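Local coordinates for protein beta-hexosaminidase (Neisseria gonorrhoeae, PDB 6JTJ) that probably cleaves terminal beta-1,4-linked N-acetylglucosamine from peptide-linked peptidoglycan fragments during cell-wall recycling, as a glycoside hydrolase of family 3, at residues C[64-75]-C[95-105]; C[123-132]-C[179-188]. One frame throughout, in Å; residues are numbered along the deposited sequence.

Contact 1 (C[64-75]-C[95-105]); sequences LLDPAIGGIILF and LRTPELIIAVD. With NAG (2-acetamido-2-deoxy-beta-D-glucopyranose), chain I.
I72 and I102 sit abreast on two parallel strands, 69-74 and 101-104, whose backbones bond in the parallel pattern. I72 N gives to I101 O (2.8 Å), I72 O takes A103 N, and L74 N closes on A103 O. G71 suits its place because a beta-carbon there would strike I101 O.

Apolar packing fills the flank facing helix 82-94: L74 CD1 rests on I102 CG2 at 3.7 Å. Further back, L100 CD1 lies against L64 CB, and L100 CD2 lies over one face of the R96 guanidinium, toward its rim.

The polar grip at the strand entry belongs to R96. Its chain bends at chi3 (-83°) and brings NH1 to L64 O (2.7 Å) and D66 O (2.8 Å), both close to the guanidinium plane. D66 O also takes I69 N from the opposite face, closing a type I turn.

At the C-terminal end, D105 meets the sugar with both carboxylate oxygens: NAG O4 donates to OD1 (2.8 Å) and O6 to OD2 (2.7 Å). A water bound to L74 O and D105 N also donates to OD2, and R113 forms a salt bridge there. These partners together hold the carboxylate turned toward O4 and O6, implying recognition of that side of the sugar.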
loop_
_atom_site.group_PDB
_atom_site.type_symbol
_atom_site.label_atom_id
_atom_site.label_comp_id
_atom_site.label_asym_id
_atom_site.label_seq_id
_atom_site.Cartn_x
_atom_site.Cartn_y
_atom_site.Cartn_z
ATOM N N LEU C 64 -15.330 -19.650 -17.275
ATOM C CA LEU C 64 -14.745 -18.759 -18.279
ATOM C C LEU C 64 -15.480 -18.800 -19.615
ATOM O O LEU C 64 -15.196 -17.989 -20.501
ATOM C CB LEU C 64 -13.254 -19.057 -18.492
ATOM C CG LEU C 64 -12.274 -19.000 -17.307
ATOM C CD1 LEU C 64 -10.872 -18.644 -17.778
ATOM C CD2 LEU C 64 -12.707 -18.091 -16.165
ATOM N N LEU C 65 -16.400 -19.755 -19.771
ATOM C CA LEU C 65 -17.222 -19.829 -20.966
ATOM C C LEU C 65 -18.411 -18.905 -20.875
ATOM O O LEU C 65 -19.072 -18.648 -21.879
ATOM C CB LEU C 65 -17.675 -21.275 -21.233
ATOM C CG LEU C 65 -16.569 -22.153 -21.830
ATOM C CD1 LEU C 65 -16.908 -23.631 -21.708
ATOM C CD2 LEU C 65 -16.322 -21.779 -23.282
ATOM N N ASP C 66 -18.694 -18.406 -19.678
ATOM C CA ASP C 66 -19.855 -17.557 -19.478
ATOM C C ASP C 66 -19.724 -16.286 -20.316
ATOM O O ASP C 66 -18.664 -15.666 -20.335
ATOM C CB ASP C 66 -19.992 -17.228 -17.995
ATOM C CG ASP C 66 -21.341 -16.641 -17.638
ATOM O OD1 ASP C 66 -21.708 -15.571 -18.170
ATOM O OD2 ASP C 66 -22.030 -17.239 -16.791
ATOM N N PRO C 67 -20.793 -15.903 -21.039
ATOM C CA PRO C 67 -20.704 -14.695 -21.880
ATOM C C PRO C 67 -20.423 -13.380 -21.115
ATOM O O PRO C 67 -20.044 -12.395 -21.740
ATOM C CB PRO C 67 -22.086 -14.629 -22.570
ATOM C CG PRO C 67 -22.973 -15.549 -21.800
ATOM C CD PRO C 67 -22.086 -16.593 -21.197
ATOM N N ALA C 68 -20.620 -13.373 -19.797
ATOM C CA ALA C 68 -20.298 -12.217 -18.970
ATOM C C ALA C 68 -18.786 -11.941 -18.892
ATOM O O ALA C 68 -18.367 -10.809 -18.667
ATOM C CB ALA C 68 -20.873 -12.386 -17.571
ATOM N N ILE C 69 -17.985 -12.970 -19.121
ATOM C CA ILE C 69 -16.550 -12.863 -18.978
ATOM C C ILE C 69 -15.870 -12.516 -20.297
ATOM O O ILE C 69 -16.221 -13.065 -21.350
ATOM C CB ILE C 69 -16.007 -14.149 -18.355
ATOM C CG1 ILE C 69 -16.581 -14.247 -16.944
ATOM C CG2 ILE C 69 -14.483 -14.146 -18.348
ATOM C CD1 ILE C 69 -16.079 -15.420 -16.146
ATOM N N GLY C 70 -14.943 -11.556 -20.238
ATOM C CA GLY C 70 -14.152 -11.142 -21.409
ATOM C C GLY C 70 -12.651 -11.247 -21.260
ATOM O O GLY C 70 -11.929 -11.174 -22.251
ATOM N N GLY C 71 -12.164 -11.433 -20.033
ATOM C CA GLY C 71 -10.727 -11.547 -19.798
ATOM C C GLY C 71 -10.382 -12.088 -18.422
ATOM O O GLY C 71 -11.252 -12.325 -17.599
ATOM N N ILE C 72 -9.092 -12.250 -18.192
ATOM C CA ILE C 72 -8.554 -12.839 -16.978
ATOM C C ILE C 72 -7.322 -12.050 -16.538
ATOM O O ILE C 72 -6.484 -11.679 -17.356
ATOM C CB ILE C 72 -8.110 -14.293 -17.246
ATOM C CG1 ILE C 72 -9.325 -15.198 -17.504
ATOM C CG2 ILE C 72 -7.251 -14.842 -16.116
ATOM C CD1 ILE C 72 -10.315 -15.273 -16.358
ATOM N N ILE C 73 -7.208 -11.815 -15.236
ATOM C CA ILE C 73 -6.005 -11.239 -14.660
ATOM C C ILE C 73 -5.296 -12.340 -13.891
ATOM O O ILE C 73 -5.926 -13.060 -13.116
ATOM C CB ILE C 73 -6.282 -10.002 -13.751
ATOM C CG1 ILE C 73 -5.006 -9.501 -13.069
ATOM C CG2 ILE C 73 -7.293 -10.319 -12.660
ATOM C CD1 ILE C 73 -5.203 -8.164 -12.376
ATOM N N LEU C 74 -3.989 -12.448 -14.102
ATOM C CA LEU C 74 -3.173 -13.421 -13.398
ATOM C C LEU C 74 -2.360 -12.782 -12.280
ATOM O O LEU C 74 -2.101 -11.573 -12.278
ATOM C CB LEU C 74 -2.225 -14.120 -14.368
ATOM C CG LEU C 74 -2.908 -14.912 -15.493
ATOM C CD1 LEU C 74 -1.873 -15.455 -16.458
ATOM C CD2 LEU C 74 -3.757 -16.050 -14.936
ATOM N N PHE C 75 -1.977 -13.624 -11.324
ATOM C CA PHE C 75 -1.235 -13.217 -10.144
ATOM C C PHE C 75 -0.101 -14.202 -9.914
ATOM O O PHE C 75 0.021 -15.194 -10.632
ATOM C CB PHE C 75 -2.160 -13.191 -8.933
ATOM C CG PHE C 75 -3.234 -12.152 -9.025
ATOM C CD1 PHE C 75 -2.958 -10.834 -8.742
ATOM C CD2 PHE C 75 -4.517 -12.495 -9.420
ATOM C CE1 PHE C 75 -3.938 -9.879 -8.820
ATOM C CE2 PHE C 75 -5.504 -11.544 -9.514
ATOM C CZ PHE C 75 -5.214 -10.231 -9.203
ATOM N N LEU C 95 -10.499 -21.805 -25.013
ATOM C CA LEU C 95 -11.890 -21.970 -24.616
ATOM C C LEU C 95 -12.889 -21.326 -25.560
ATOM O O LEU C 95 -14.003 -21.828 -25.703
ATOM C CB LEU C 95 -12.128 -21.419 -23.209
ATOM C CG LEU C 95 -11.453 -22.170 -22.065
ATOM C CD1 LEU C 95 -11.667 -21.383 -20.780
ATOM C CD2 LEU C 95 -11.977 -23.596 -21.921
ATOM N N ARG C 96 -12.512 -20.214 -26.180
ATOM C CA ARG C 96 -13.472 -19.424 -26.939
ATOM C C ARG C 96 -12.782 -18.413 -27.811
ATOM O O ARG C 96 -11.581 -18.216 -27.709
ATOM C CB ARG C 96 -14.455 -18.711 -25.999
ATOM C CG ARG C 96 -13.775 -17.877 -24.913
ATOM C CD ARG C 96 -14.714 -17.471 -23.781
ATOM N NE ARG C 96 -15.496 -16.283 -24.102
ATOM C CZ ARG C 96 -16.370 -15.718 -23.275
ATOM N NH1 ARG C 96 -16.586 -16.236 -22.060
ATOM N NH2 ARG C 96 -17.050 -14.638 -23.666
ATOM N N THR C 97 -13.566 -17.812 -28.696
ATOM C CA THR C 97 -13.113 -16.787 -29.626
ATOM C C THR C 97 -14.158 -15.676 -29.674
ATOM O O THR C 97 -15.341 -15.964 -29.595
ATOM C CB THR C 97 -12.987 -17.364 -31.049
ATOM O OG1 THR C 97 -12.204 -18.551 -30.988
ATOM C CG2 THR C 97 -12.320 -16.369 -32.006
ATOM N N PRO C 98 -13.731 -14.402 -29.755
ATOM C CA PRO C 98 -12.362 -13.908 -29.596
ATOM C C PRO C 98 -11.753 -14.382 -28.272
ATOM O O PRO C 98 -12.467 -14.529 -27.270
ATOM C CB PRO C 98 -12.535 -12.393 -29.604
ATOM C CG PRO C 98 -13.782 -12.161 -30.379
ATOM C CD PRO C 98 -14.680 -13.306 -30.014
ATOM N N GLU C 99 -10.457 -14.651 -28.292
ATOM C CA GLU C 99 -9.797 -15.254 -27.158
ATOM C C GLU C 99 -9.842 -14.299 -25.973
ATOM O O GLU C 99 -9.722 -13.080 -26.129
ATOM C CB GLU C 99 -8.367 -15.626 -27.516
ATOM C CG GLU C 99 -8.293 -16.642 -28.658
ATOM C CD GLU C 99 -6.876 -17.002 -29.063
ATOM O OE1 GLU C 99 -5.985 -16.153 -28.920
ATOM O OE2 GLU C 99 -6.649 -18.131 -29.554
ATOM N N LEU C 100 -10.089 -14.863 -24.796
ATOM C CA LEU C 100 -10.098 -14.085 -23.566
ATOM C C LEU C 100 -8.782 -13.312 -23.448
ATOM O O LEU C 100 -7.720 -13.878 -23.646
ATOM C CB LEU C 100 -10.285 -15.000 -22.349
ATOM C CG LEU C 100 -11.654 -15.679 -22.186
ATOM C CD1 LEU C 100 -11.618 -16.641 -21.009
ATOM C CD2 LEU C 100 -12.784 -14.677 -22.012
ATOM N N ILE C 101 -8.883 -12.019 -23.145
ATOM C CA ILE C 101 -7.718 -11.165 -22.930
ATOM C C ILE C 101 -7.101 -11.496 -21.568
ATOM O O ILE C 101 -7.803 -11.647 -20.582
ATOM C CB ILE C 101 -8.113 -9.670 -22.984
ATOM C CG1 ILE C 101 -8.495 -9.275 -24.411
ATOM C CG2 ILE C 101 -6.994 -8.779 -22.470
ATOM C CD1 ILE C 101 -7.368 -9.287 -25.416
ATOM N N ILE C 102 -5.789 -11.640 -21.532
ATOM C CA ILE C 102 -5.082 -12.016 -20.315
ATOM C C ILE C 102 -4.135 -10.888 -19.901
ATOM O O ILE C 102 -3.301 -10.434 -20.698
ATOM C CB ILE C 102 -4.276 -13.324 -20.518
ATOM C CG1 ILE C 102 -5.205 -14.445 -21.020
ATOM C CG2 ILE C 102 -3.586 -13.728 -19.224
ATOM C CD1 ILE C 102 -4.507 -15.762 -21.306
ATOM N N ALA C 103 -4.262 -10.448 -18.658
ATOM C CA ALA C 103 -3.436 -9.365 -18.135
ATOM C C ALA C 103 -2.725 -9.745 -16.850
ATOM O O ALA C 103 -3.048 -10.748 -16.212
ATOM C CB ALA C 103 -4.283 -8.126 -17.907
ATOM N N VAL C 104 -1.717 -8.943 -16.513
ATOM C CA VAL C 104 -0.940 -9.101 -15.279
ATOM C C VAL C 104 -0.359 -7.742 -14.860
ATOM O O VAL C 104 -0.218 -6.835 -15.681
ATOM C CB VAL C 104 0.198 -10.125 -15.469
ATOM C CG1 VAL C 104 1.298 -9.562 -16.364
ATOM C CG2 VAL C 104 0.773 -10.575 -14.138
ATOM N N ASP C 105 -0.076 -7.602 -13.574
ATOM C CA ASP C 105 0.611 -6.438 -13.029
ATOM C C ASP C 105 2.130 -6.641 -13.061
ATOM O O ASP C 105 2.713 -7.142 -12.092
ATOM C CB ASP C 105 0.159 -6.174 -11.578
ATOM C CG ASP C 105 -1.315 -5.809 -11.467
ATOM O OD1 ASP C 105 -1.704 -4.795 -12.077
ATOM O OD2 ASP C 105 -2.071 -6.497 -10.742
HETATM C C1 NAG I . -5.081 -2.207 -7.427
HETATM C C2 NAG I . -3.696 -1.568 -7.608
HETATM C C3 NAG I . -3.369 -1.432 -9.076
HETATM C C4 NAG I . -3.572 -2.758 -9.806
HETATM C C5 NAG I . -4.998 -3.252 -9.658
HETATM C C6 NAG I . -5.152 -4.666 -10.227
HETATM C C7 NAG I . -2.626 0.254 -6.267
HETATM C C8 NAG I . -1.520 -0.677 -5.996
HETATM N N2 NAG I . -3.609 -0.254 -7.020
HETATM O O1 NAG I . -5.193 -2.789 -6.141
HETATM O O3 NAG I . -2.043 -0.968 -9.200
HETATM O O4 NAG I . -3.234 -2.658 -11.166
HETATM O O5 NAG I . -5.320 -3.313 -8.285
HETATM O O6 NAG I . -4.375 -5.633 -9.538
HETATM O O7 NAG I . -2.625 1.396 -5.778
HETATM O O HOH W 1 -1.160 -9.015 -11.445
#

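Contact 2 (C[123-132]-C[179-188]); sequences AMNVLGQIWD and NRSFHRNPEA. With NAG (2-acetamido-2-deoxy-beta-D-glucopyranose), chain I.
The 3-10 end and loop 179-185 carry R180, predicted to bind substrate and lying beside the bound NAG; they pack along helix 124-134 and run into helix 186-202. Where helix 124-134 begins, N125 N donates to N179 O (3.1 Å), so this carbonyl satisfies an amide of the first turn. F182 fills the buried side next to it. M124 CB lies over one face of its ring, 4.1 Å from the centroid, SD makes an oblique Met-aromatic contact, and L127 CD1 reaches the ring edge. G128 lets the loop come close: its CA is 3.2 Å from F182 O, where a beta-carbon would clash.

Farther along, H183 CG anti to the backbone N (chi1 -155°) carries the ring toward the helix, where NE2 donates to D132 OD1 (2.8 Å, 170°) on the syn side. ND1 accepts N185 N (3.0 Å), and the two bonds fix the ring's rotation. The small A188 methyl suits its place against two rings, over the five-membered ring of W131 (CH-pi) and toward the rim of H183. N185 OD1 caps helix 186-202 by accepting E187 N.

R180, salt-bridged to E107, makes a weak bond from NH2 to NAG O3, the sugar's placement here being uncertain. The arrangement belongs to the (beta/alpha)8-type barrel of family 3 N-terminal domains: the segment entering helix 186-202 packs on helix 124-134, and its R180 end reaches the sugar.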
loop_
_atom_site.group_PDB
_atom_site.type_symbol
_atom_site.label_atom_id
_atom_site.label_comp_id
_atom_site.label_asym_id
_atom_site.label_seq_id
_atom_site.Cartn_x
_atom_site.Cartn_y
_atom_site.Cartn_z
ATOM N N ALA C 123 12.236 -0.732 -10.302
ATOM C CA ALA C 123 11.138 0.156 -9.970
ATOM C C ALA C 123 11.170 1.370 -10.922
ATOM O O ALA C 123 12.235 1.805 -11.341
ATOM C CB ALA C 123 11.258 0.613 -8.535
ATOM N N MET C 124 10.008 1.908 -11.257
ATOM C CA MET C 124 9.953 3.040 -12.181
ATOM C C MET C 124 10.686 4.287 -11.702
ATOM O O MET C 124 11.158 5.075 -12.519
ATOM C CB MET C 124 8.511 3.393 -12.535
ATOM C CG MET C 124 7.773 2.321 -13.313
ATOM S SD MET C 124 8.552 1.930 -14.897
ATOM C CE MET C 124 9.585 0.539 -14.472
ATOM N N ASN C 125 10.830 4.481 -10.399
ATOM C CA ASN C 125 11.550 5.653 -9.950
ATOM C C ASN C 125 13.042 5.619 -10.326
ATOM O O ASN C 125 13.684 6.665 -10.352
ATOM C CB ASN C 125 11.385 5.910 -8.453
ATOM C CG ASN C 125 12.265 5.036 -7.608
ATOM O OD1 ASN C 125 12.435 3.845 -7.872
ATOM N ND2 ASN C 125 12.822 5.619 -6.570
ATOM N N VAL C 126 13.569 4.429 -10.580
ATOM C CA VAL C 126 14.931 4.280 -11.043
ATOM C C VAL C 126 15.095 5.033 -12.360
ATOM O O VAL C 126 16.116 5.659 -12.569
ATOM C CB VAL C 126 15.316 2.804 -11.205
ATOM C CG1 VAL C 126 16.658 2.662 -11.892
ATOM C CG2 VAL C 126 15.365 2.117 -9.834
ATOM N N LEU C 127 14.064 5.019 -13.209
ATOM C CA LEU C 127 14.106 5.743 -14.462
ATOM C C LEU C 127 14.074 7.240 -14.250
ATOM O O LEU C 127 14.753 7.979 -14.943
ATOM C CB LEU C 127 12.976 5.301 -15.391
ATOM C CG LEU C 127 13.071 3.822 -15.763
ATOM C CD1 LEU C 127 11.767 3.336 -16.376
ATOM C CD2 LEU C 127 14.236 3.564 -16.701
ATOM N N GLY C 128 13.333 7.698 -13.262
ATOM C CA GLY C 128 13.332 9.109 -12.894
ATOM C C GLY C 128 14.645 9.566 -12.271
ATOM O O GLY C 128 15.008 10.734 -12.365
ATOM N N GLN C 129 15.350 8.659 -11.617
ATOM C CA GLN C 129 16.668 8.985 -11.080
ATOM C C GLN C 129 17.689 9.138 -12.210
ATOM O O GLN C 129 18.570 9.993 -12.129
ATOM C CB GLN C 129 17.122 7.919 -10.081
ATOM C CG GLN C 129 16.333 7.973 -8.800
ATOM C CD GLN C 129 16.608 6.798 -7.879
ATOM O OE1 GLN C 129 16.927 5.687 -8.312
ATOM N NE2 GLN C 129 16.498 7.048 -6.589
ATOM N N ILE C 130 17.601 8.284 -13.232
ATOM C CA ILE C 130 18.429 8.426 -14.425
ATOM C C ILE C 130 18.125 9.768 -15.097
ATOM O O ILE C 130 19.028 10.459 -15.540
ATOM C CB ILE C 130 18.196 7.283 -15.424
ATOM C CG1 ILE C 130 18.710 5.976 -14.853
ATOM C CG2 ILE C 130 18.904 7.573 -16.739
ATOM C CD1 ILE C 130 18.333 4.742 -15.644
ATOM N N TRP C 131 16.858 10.162 -15.122
ATOM C CA TRP C 131 16.464 11.456 -15.680
ATOM C C TRP C 131 17.194 12.595 -14.969
ATOM O O TRP C 131 17.778 13.472 -15.615
ATOM C CB TRP C 131 14.944 11.635 -15.560
ATOM C CG TRP C 131 14.380 12.960 -15.935
ATOM C CD1 TRP C 131 14.430 14.098 -15.218
ATOM C CD2 TRP C 131 13.607 13.261 -17.105
ATOM N NE1 TRP C 131 13.766 15.110 -15.870
ATOM C CE2 TRP C 131 13.262 14.617 -17.039
ATOM C CE3 TRP C 131 13.201 12.515 -18.213
ATOM C CZ2 TRP C 131 12.504 15.244 -18.014
ATOM C CZ3 TRP C 131 12.448 13.153 -19.201
ATOM C CH2 TRP C 131 12.109 14.497 -19.086
ATOM N N ASP C 132 17.138 12.589 -13.642
ATOM C CA ASP C 132 17.777 13.626 -12.847
ATOM C C ASP C 132 19.302 13.645 -13.020
ATOM O O ASP C 132 19.893 14.703 -13.062
ATOM C CB ASP C 132 17.461 13.447 -11.364
ATOM C CG ASP C 132 16.030 13.786 -11.024
ATOM O OD1 ASP C 132 15.346 14.443 -11.834
ATOM O OD2 ASP C 132 15.588 13.393 -9.936
ATOM N N ASN C 179 7.999 4.157 -4.669
ATOM C CA ASN C 179 8.894 4.118 -5.779
ATOM C C ASN C 179 8.252 3.606 -7.108
ATOM O O ASN C 179 8.921 3.478 -8.112
ATOM C CB ASN C 179 10.168 3.381 -5.375
ATOM C CG ASN C 179 9.973 1.868 -5.300
ATOM O OD1 ASN C 179 8.925 1.346 -5.653
ATOM N ND2 ASN C 179 11.008 1.162 -4.867
ATOM N N ARG C 180 6.960 3.327 -7.108
ATOM C CA ARG C 180 6.271 2.933 -8.328
ATOM C C ARG C 180 6.043 4.115 -9.269
ATOM O O ARG C 180 5.722 3.904 -10.443
ATOM C CB ARG C 180 4.949 2.297 -8.010
ATOM C CG ARG C 180 5.081 0.981 -7.231
ATOM C CD ARG C 180 3.785 0.650 -6.538
ATOM N NE ARG C 180 2.753 0.335 -7.511
ATOM C CZ ARG C 180 1.457 0.286 -7.238
ATOM N NH1 ARG C 180 1.036 0.576 -6.018
ATOM N NH2 ARG C 180 0.584 -0.042 -8.187
ATOM N N SER C 181 6.181 5.334 -8.748
ATOM C CA SER C 181 6.062 6.535 -9.554
ATOM C C SER C 181 7.419 6.879 -10.185
ATOM O O SER C 181 8.465 6.728 -9.546
ATOM C CB SER C 181 5.576 7.692 -8.693
ATOM O OG SER C 181 5.749 8.926 -9.330
ATOM N N PHE C 182 7.385 7.327 -11.447
ATOM C CA PHE C 182 8.597 7.713 -12.158
ATOM C C PHE C 182 9.317 8.869 -11.469
ATOM O O PHE C 182 10.528 8.842 -11.349
ATOM C CB PHE C 182 8.290 8.193 -13.577
ATOM C CG PHE C 182 7.955 7.106 -14.555
ATOM C CD1 PHE C 182 8.930 6.262 -15.058
ATOM C CD2 PHE C 182 6.650 6.939 -14.998
ATOM C CE1 PHE C 182 8.617 5.278 -15.978
ATOM C CE2 PHE C 182 6.343 5.967 -15.919
ATOM C CZ PHE C 182 7.320 5.125 -16.406
ATOM N N HIS C 183 8.562 9.869 -11.030
ATOM C CA HIS C 183 9.131 11.171 -10.712
ATOM C C HIS C 183 8.073 12.101 -10.100
ATOM O O HIS C 183 6.871 11.856 -10.221
ATOM C CB HIS C 183 9.677 11.785 -12.024
ATOM C CG HIS C 183 10.768 12.788 -11.830
ATOM N ND1 HIS C 183 10.523 14.120 -11.605
ATOM C CD2 HIS C 183 12.115 12.656 -11.881
ATOM C CE1 HIS C 183 11.669 14.763 -11.496
ATOM N NE2 HIS C 183 12.651 13.895 -11.652
ATOM N N ARG C 184 8.520 13.164 -9.439
ATOM C CA ARG C 184 7.628 14.200 -8.915
ATOM C C ARG C 184 7.011 15.075 -10.012
ATOM O O ARG C 184 5.889 15.539 -9.894
ATOM C CB ARG C 184 8.420 15.106 -7.966
ATOM C CG ARG C 184 7.605 16.212 -7.325
ATOM C CD ARG C 184 8.474 17.186 -6.530
ATOM N NE ARG C 184 7.635 18.199 -5.863
ATOM C CZ ARG C 184 7.034 18.056 -4.672
ATOM N NH1 ARG C 184 7.168 16.937 -3.961
ATOM N NH2 ARG C 184 6.292 19.052 -4.183
ATOM N N ASN C 185 7.744 15.257 -11.092
ATOM C CA ASN C 185 7.475 16.313 -12.050
ATOM C C ASN C 185 6.610 15.767 -13.175
ATOM O O ASN C 185 7.003 14.827 -13.842
ATOM C CB ASN C 185 8.802 16.854 -12.624
ATOM C CG ASN C 185 8.606 18.087 -13.508
ATOM O OD1 ASN C 185 7.866 18.061 -14.489
ATOM N ND2 ASN C 185 9.261 19.165 -13.158
ATOM N N PRO C 186 5.455 16.376 -13.409
ATOM C CA PRO C 186 4.548 15.869 -14.460
ATOM C C PRO C 186 5.166 15.731 -15.848
ATOM O O PRO C 186 4.879 14.766 -16.548
ATOM C CB PRO C 186 3.403 16.887 -14.466
ATOM C CG PRO C 186 3.834 18.033 -13.617
ATOM C CD PRO C 186 4.854 17.505 -12.657
ATOM N N GLU C 187 6.080 16.622 -16.217
ATOM C CA GLU C 187 6.769 16.506 -17.514
ATOM C C GLU C 187 7.667 15.285 -17.581
ATOM O O GLU C 187 7.702 14.569 -18.581
ATOM C CB GLU C 187 7.598 17.762 -17.833
ATOM C CG GLU C 187 8.143 17.733 -19.293
ATOM C CD GLU C 187 7.062 17.765 -20.390
ATOM O OE1 GLU C 187 5.915 18.226 -20.153
ATOM O OE2 GLU C 187 7.367 17.321 -21.522
ATOM N N ALA C 188 8.421 15.044 -16.520
ATOM C CA ALA C 188 9.255 13.845 -16.478
ATOM C C ALA C 188 8.384 12.578 -16.530
ATOM O O ALA C 188 8.693 11.619 -17.244
ATOM C CB ALA C 188 10.110 13.843 -15.217
HETATM C C1 NAG I . -5.081 -2.207 -7.427
HETATM C C2 NAG I . -3.696 -1.568 -7.608
HETATM C C3 NAG I . -3.369 -1.432 -9.076
HETATM C C4 NAG I . -3.572 -2.758 -9.806
HETATM C C5 NAG I . -4.998 -3.252 -9.658
HETATM C C6 NAG I . -5.152 -4.666 -10.227
HETATM C C7 NAG I . -2.626 0.254 -6.267
HETATM C C8 NAG I . -1.520 -0.677 -5.996
HETATM N N2 NAG I . -3.609 -0.254 -7.020
HETATM O O1 NAG I . -5.193 -2.789 -6.141
HETATM O O3 NAG I . -2.043 -0.968 -9.200
HETATM O O4 NAG I . -3.234 -2.658 -11.166
HETATM O O5 NAG I . -5.320 -3.313 -8.285
HETATM O O6 NAG I . -4.375 -5.633 -9.538
HETATM O O7 NAG I . -2.625 1.396 -5.778
HETATM O O HOH W 2 12.380 9.448 -9.534
#

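Contact 1 closes before contact 2 opens along the chain, and both fall within the glycosyl hydrolase family 3 N-terminal domain. Their centres lie 32 Å apart, on opposite sides of the chain's centre, yet their nearest atoms come within about 7 Å. The 64-75/95-105 pair belongs to the beta-alpha-beta unit of strand 69-74, helix 82-94 and strand 101-108, in the parallel barrel sheet; the 123-132/179-188 pair joins helix 124-134 to the loop leading into helix 186-202. Both reach the same NAG, one from a strand end and one from the end of a 3-10 segment. The pocket is thus assembled from parts far apart in sequence, with the backbone carbonyl of D221 of the second subunit also bonding to the sugar.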